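Side-chain contacts in probable 2-hydroxyhepta-2,4-diene-1,7-dioate isomerase (Thermus thermophilus, PDB 2DFU), which is probably an isomerase of 2-hydroxyhepta-2,4-diene-1,7-dioate that may bind a metal ion and hydrolyse acetylpyruvate: residues P105-E110 with K162-F167; L4-G9 with V19-G24. One frame throughout, in Å; residues are numbered along the deposited sequence.

Interaction 1 (P105-E110 with K162-F167)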
loop_
_atom_site.group_PDB
_atom_site.type_symbol
_atom_site.label_atom_id
_atom_site.label_comp_id
_atom_site.label_asym_id
_atom_site.label_seq_id
_atom_site.Cartn_x
_atom_site.Cartn_y
_atom_site.Cartn_z
ATOM N N PRO A 105 15.842 13.011 4.129
ATOM C CA PRO A 105 16.211 12.531 2.795
ATOM C C PRO A 105 17.123 13.398 1.948
ATOM O O PRO A 105 17.169 14.618 2.088
ATOM C CB PRO A 105 14.859 12.309 2.119
ATOM C CG PRO A 105 13.919 12.122 3.261
ATOM C CD PRO A 105 14.385 13.170 4.221
ATOM N N PHE A 106 17.840 12.737 1.047
ATOM C CA PHE A 106 18.749 13.411 0.143
ATOM C C PHE A 106 17.978 14.079 -0.981
ATOM O O PHE A 106 18.381 15.135 -1.461
ATOM C CB PHE A 106 19.739 12.407 -0.453
ATOM C CG PHE A 106 20.600 12.985 -1.543
ATOM C CD1 PHE A 106 21.499 14.013 -1.268
ATOM C CD2 PHE A 106 20.491 12.522 -2.852
ATOM C CE1 PHE A 106 22.276 14.574 -2.283
ATOM C CE2 PHE A 106 21.264 13.077 -3.874
ATOM C CZ PHE A 106 22.156 14.105 -3.590
ATOM N N PHE A 107 16.862 13.469 -1.384
ATOM C CA PHE A 107 16.047 13.977 -2.492
ATOM C C PHE A 107 15.186 15.209 -2.224
ATOM O O PHE A 107 14.536 15.727 -3.137
ATOM C CB PHE A 107 15.159 12.850 -3.046
ATOM C CG PHE A 107 14.079 12.386 -2.093
ATOM C CD1 PHE A 107 12.902 13.119 -1.938
ATOM C CD2 PHE A 107 14.243 11.217 -1.350
ATOM C CE1 PHE A 107 11.900 12.695 -1.054
ATOM C CE2 PHE A 107 13.251 10.788 -0.466
ATOM C CZ PHE A 107 12.077 11.529 -0.318
ATOM N N THR A 108 15.170 15.689 -0.989
ATOM C CA THR A 108 14.355 16.853 -0.673
ATOM C C THR A 108 15.089 17.876 0.176
ATOM O O THR A 108 16.114 17.585 0.785
ATOM C CB THR A 108 13.065 16.446 0.085
ATOM O OG1 THR A 108 12.209 17.588 0.239
ATOM C CG2 THR A 108 13.409 15.898 1.466
ATOM N N GLU A 109 14.548 19.083 0.200
ATOM C CA GLU A 109 15.101 20.155 1.006
ATOM C C GLU A 109 13.912 20.910 1.573
ATOM O O GLU A 109 14.031 22.050 2.020
ATOM C CB GLU A 109 15.981 21.068 0.148
ATOM C CG GLU A 109 17.225 20.357 -0.364
ATOM C CD GLU A 109 18.191 21.286 -1.066
ATOM O OE1 GLU A 109 17.823 21.839 -2.127
ATOM O OE2 GLU A 109 19.322 21.465 -0.556
ATOM N N GLU A 110 12.760 20.242 1.561
ATOM C CA GLU A 110 11.522 20.833 2.048
ATOM C C GLU A 110 10.701 19.810 2.835
ATOM O O GLU A 110 9.565 19.497 2.475
ATOM C CB GLU A 110 10.711 21.352 0.859
ATOM C CG GLU A 110 9.861 22.562 1.172
ATOM C CD GLU A 110 10.694 23.751 1.604
ATOM O OE1 GLU A 110 11.517 24.228 0.790
ATOM O OE2 GLU A 110 10.529 24.205 2.759
ATOM N N LYS A 162 5.242 11.459 0.130
ATOM C CA LYS A 162 4.537 10.945 1.299
ATOM C C LYS A 162 4.878 9.515 1.717
ATOM O O LYS A 162 4.661 9.135 2.870
ATOM C CB LYS A 162 3.027 11.002 1.039
ATOM C CG LYS A 162 2.432 12.397 0.859
ATOM C CD LYS A 162 2.221 13.075 2.212
ATOM C CE LYS A 162 1.355 14.325 2.079
ATOM N NZ LYS A 162 1.195 15.033 3.385
ATOM N N SER A 163 5.406 8.722 0.792
ATOM C CA SER A 163 5.675 7.329 1.096
ATOM C C SER A 163 7.131 6.867 1.154
ATOM O O SER A 163 7.414 5.677 0.981
ATOM C CB SER A 163 4.895 6.454 0.116
ATOM O OG SER A 163 4.799 5.124 0.592
ATOM N N ALA A 164 8.052 7.793 1.398
ATOM C CA ALA A 164 9.462 7.436 1.518
ATOM C C ALA A 164 9.609 6.666 2.829
ATOM O O ALA A 164 8.759 6.783 3.711
ATOM C CB ALA A 164 10.330 8.705 1.552
ATOM N N ASP A 165 10.670 5.877 2.965
ATOM C CA ASP A 165 10.885 5.118 4.195
ATOM C C ASP A 165 10.807 6.013 5.437
ATOM O O ASP A 165 11.324 7.124 5.439
ATOM C CB ASP A 165 12.253 4.419 4.168
ATOM C CG ASP A 165 12.307 3.261 3.177
ATOM O OD1 ASP A 165 11.238 2.788 2.735
ATOM O OD2 ASP A 165 13.423 2.813 2.854
ATOM N N LYS A 166 10.155 5.509 6.482
ATOM C CA LYS A 166 9.986 6.216 7.753
ATOM C C LYS A 166 9.167 7.507 7.693
ATOM O O LYS A 166 9.221 8.313 8.622
ATOM C CB LYS A 166 11.350 6.532 8.392
ATOM C CG LYS A 166 12.386 5.416 8.326
ATOM C CD LYS A 166 11.875 4.072 8.841
ATOM C CE LYS A 166 12.968 3.010 8.690
ATOM N NZ LYS A 166 12.548 1.664 9.139
ATOM N N PHE A 167 8.415 7.726 6.617
ATOM C CA PHE A 167 7.603 8.940 6.540
ATOM C C PHE A 167 6.304 8.837 7.330
ATOM O O PHE A 167 5.394 9.652 7.159
ATOM C CB PHE A 167 7.299 9.300 5.086
ATOM C CG PHE A 167 8.332 10.201 4.457
ATOM C CD1 PHE A 167 9.647 10.217 4.925
ATOM C CD2 PHE A 167 7.991 11.020 3.383
ATOM C CE1 PHE A 167 10.609 11.038 4.332
ATOM C CE2 PHE A 167 8.944 11.845 2.781
ATOM C CZ PHE A 167 10.256 11.853 3.258
#
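Thr108 OG1, next to the Phe107 that meets Ala164 and Phe167, is gripped twice: it accepts from Glu110 N at 3.0 Å, with an N-H...O angle of 163°, which makes an ST turn, and it is hydrogen-bonded to Asp150 OD1, while Asp150 OD2 takes Glu109 N, so the loop 105-110 is fixed to helix 149-154 by its polar side. Toward 162-167 it offers only carbon. Pro105 CG comes in at the edge of the Phe167 ring, in its plane, and lies 3.6 Å from Phe167 CE1. Phe107 has CG between its backbone N and carbonyl carbon (chi1 68°), which folds the ring back so that Pro105 CB lies 3.4 Å above the plane of the Phe107 ring, offset toward the rim. From there Phe107 CZ leads, meeting Ala164 CB at 3.8 Å near the plane of its own ring, and Phe167 CZ at 4.0 Å. Both partners belong to a type II beta turn from Ala164 to Phe167, closed by Phe167 N to Ala164 O at 3.1 Å, in the fumarylacetoacetate hydrolase domain; the turn leads straight into strand 168-175. Its curvature sets Ala164 CB over the centre of the Phe167 ring, 3.4 Å above the plane, so one methyl is shared between a ring face and the edge of Phe107. Ala148 packs against Phe107 and Phe167, and Leu111 against Pro105 and Phe167. Phe216 of the second subunit lies on Phe107 and Ala164, while Thr218 OG1 of that subunit bonds to Asp165 OD2, which brings this turn into the dimer interface.

Interaction 2 (L4-G9 with V19-G24)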
loop_
_atom_site.group_PDB
_atom_site.type_symbol
_atom_site.label_atom_id
_atom_site.label_comp_id
_atom_site.label_asym_id
_atom_site.label_seq_id
_atom_site.Cartn_x
_atom_site.Cartn_y
_atom_site.Cartn_z
ATOM N N LEU A 4 -1.208 -2.136 22.459
ATOM C CA LEU A 4 0.071 -1.863 21.808
ATOM C C LEU A 4 0.724 -3.095 21.199
ATOM O O LEU A 4 0.324 -4.225 21.467
ATOM C CB LEU A 4 1.054 -1.235 22.798
ATOM C CG LEU A 4 1.488 -2.137 23.955
ATOM C CD1 LEU A 4 2.861 -1.719 24.476
ATOM C CD2 LEU A 4 0.447 -2.074 25.054
ATOM N N ARG A 5 1.717 -2.853 20.350
ATOM C CA ARG A 5 2.493 -3.921 19.719
ATOM C C ARG A 5 3.909 -3.675 20.197
ATOM O O ARG A 5 4.357 -2.534 20.214
ATOM C CB ARG A 5 2.474 -3.822 18.190
ATOM C CG ARG A 5 1.324 -4.536 17.527
ATOM C CD ARG A 5 1.440 -4.437 16.008
ATOM N NE ARG A 5 2.446 -5.338 15.455
ATOM C CZ ARG A 5 3.532 -4.953 14.789
ATOM N NH1 ARG A 5 3.787 -3.669 14.584
ATOM N NH2 ARG A 5 4.350 -5.870 14.289
ATOM N N PHE A 6 4.615 -4.731 20.573
ATOM C CA PHE A 6 5.970 -4.562 21.071
ATOM C C PHE A 6 6.874 -5.759 20.785
ATOM O O PHE A 6 6.408 -6.841 20.420
ATOM C CB PHE A 6 5.930 -4.311 22.578
ATOM C CG PHE A 6 5.342 -5.445 23.357
ATOM C CD1 PHE A 6 3.967 -5.646 23.388
ATOM C CD2 PHE A 6 6.168 -6.347 24.024
ATOM C CE1 PHE A 6 3.420 -6.731 24.067
ATOM C CE2 PHE A 6 5.633 -7.436 24.704
ATOM C CZ PHE A 6 4.252 -7.630 24.726
ATOM N N ASN A 7 8.174 -5.544 20.958
ATOM C CA ASN A 7 9.181 -6.576 20.739
ATOM C C ASN A 7 9.003 -7.310 19.413
ATOM O O ASN A 7 8.920 -6.675 18.372
ATOM C CB ASN A 7 9.179 -7.554 21.918
ATOM C CG ASN A 7 9.668 -6.904 23.208
ATOM O OD1 ASN A 7 10.084 -5.742 23.212
ATOM N ND2 ASN A 7 9.624 -7.652 24.307
ATOM N N GLU A 8 8.940 -8.635 19.427
ATOM C CA GLU A 8 8.788 -9.348 18.159
ATOM C C GLU A 8 7.345 -9.433 17.664
ATOM O O GLU A 8 6.790 -10.525 17.517
ATOM C CB GLU A 8 9.395 -10.758 18.244
ATOM C CG GLU A 8 8.962 -11.579 19.447
ATOM C CD GLU A 8 9.728 -11.220 20.716
ATOM O OE1 GLU A 8 10.972 -11.339 20.721
ATOM O OE2 GLU A 8 9.088 -10.823 21.708
ATOM N N GLY A 9 6.747 -8.275 17.402
ATOM C CA GLY A 9 5.381 -8.236 16.911
ATOM C C GLY A 9 4.337 -8.782 17.873
ATOM O O GLY A 9 3.291 -9.273 17.448
ATOM N N VAL A 19 2.906 -3.873 30.741
ATOM C CA VAL A 19 2.389 -4.340 29.463
ATOM C C VAL A 19 1.968 -5.788 29.686
ATOM O O VAL A 19 2.795 -6.634 30.025
ATOM C CB VAL A 19 3.464 -4.317 28.362
ATOM C CG1 VAL A 19 2.915 -4.952 27.088
ATOM C CG2 VAL A 19 3.903 -2.883 28.090
ATOM N N LEU A 20 0.682 -6.069 29.517
ATOM C CA LEU A 20 0.179 -7.422 29.701
ATOM C C LEU A 20 -0.055 -7.995 28.312
ATOM O O LEU A 20 -0.919 -7.524 27.578
ATOM C CB LEU A 20 -1.118 -7.380 30.516
ATOM C CG LEU A 20 -0.874 -6.586 31.808
ATOM C CD1 LEU A 20 -2.180 -6.158 32.440
ATOM C CD2 LEU A 20 -0.044 -7.423 32.757
ATOM N N GLU A 21 0.733 -9.003 27.950
ATOM C CA GLU A 21 0.631 -9.610 26.631
ATOM C C GLU A 21 -0.691 -10.320 26.377
ATOM O O GLU A 21 -1.272 -10.944 27.272
ATOM C CB GLU A 21 1.783 -10.591 26.395
ATOM C CG GLU A 21 1.721 -11.250 25.026
ATOM C CD GLU A 21 2.781 -12.312 24.818
ATOM O OE1 GLU A 21 2.966 -13.173 25.704
ATOM O OE2 GLU A 21 3.424 -12.294 23.753
ATOM N N THR A 22 -1.151 -10.219 25.135
ATOM C CA THR A 22 -2.396 -10.836 24.710
ATOM C C THR A 22 -2.200 -11.599 23.406
ATOM O O THR A 22 -1.238 -11.366 22.671
ATOM C CB THR A 22 -3.496 -9.787 24.477
ATOM O OG1 THR A 22 -3.029 -8.808 23.539
ATOM C CG2 THR A 22 -3.876 -9.105 25.789
ATOM N N ASP A 23 -3.131 -12.506 23.136
ATOM C CA ASP A 23 -3.123 -13.330 21.938
ATOM C C ASP A 23 -3.841 -12.524 20.853
ATOM O O ASP A 23 -5.050 -12.647 20.678
ATOM C CB ASP A 23 -3.867 -14.634 22.244
ATOM C CG ASP A 23 -3.836 -15.623 21.093
ATOM O OD1 ASP A 23 -3.179 -15.347 20.062
ATOM O OD2 ASP A 23 -4.476 -16.689 21.232
ATOM N N GLY A 24 -3.093 -11.687 20.138
ATOM C CA GLY A 24 -3.699 -10.849 19.114
ATOM C C GLY A 24 -4.162 -9.541 19.743
ATOM O O GLY A 24 -4.177 -9.440 20.966
#
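Val19 turns CG1 away from its own backbone N (chi1 174°), presents this methyl to Phe6 and leaves CG2 for Leu4; Phe6, whose CG sits between backbone N and carbonyl carbon, turns one face of its ring to CG1. The residues lie on strands 2-6 and 18-22, which flank strand 10-15 and both pair antiparallel with it in the N-terminal Rv2993c-like region. The three consecutive strands form a beta meander, so strongly curled here that the axes of 2-6 and 18-22 cross at 87° with a closest approach of 9.0 Å, and side chains alone span the gap. Val19 CG1 makes a CH-pi contact, 3.9 Å from the centroid of the Phe6 ring and 26° off its normal, displaced toward the rim, where Phe6 CE1 is the nearest carbon at 3.5 Å. Leu4 CD1 reaches Val19 CG2 at 3.9 Å, and Leu14 of the middle strand and Leu41 pack on Leu4. Tyr34 adds an edge-to-face ring contact to Phe6. Glu21 contributes only its aliphatic part here, since its carboxylate turns to Arg32 and Thr30 through OE1 and to Arg10 through OE2; Arg10 also pairs with Glu8, and probably eases any repulsion between the two glutamates. Glu21 CB rests at the edge of the Phe6 ring, near its plane, 4.2 Å from Phe6 CZ.

How the interactions relate
Following the chain from the N terminus, interaction 2 comes first: it closes a short excursion in which strand 10-15 separates residues 4-9 from 19-24. Interaction 1 opens much later and joins two loops with 51 residues between them, including strands 111-121 and 137-148. The contacts therefore lie in series, neither nested nor crossed, one in the N-terminal Rv2993c-like region and the other in the fumarylacetoacetate hydrolase-like part. Their centres are 30 Å apart and their nearest atoms about 12 Å, without touching. The fold nevertheless connects them: segment 162-167 runs into strand 168-175, which pairs antiparallel with strand 2-6, the strand that supplies Leu4 and Phe6.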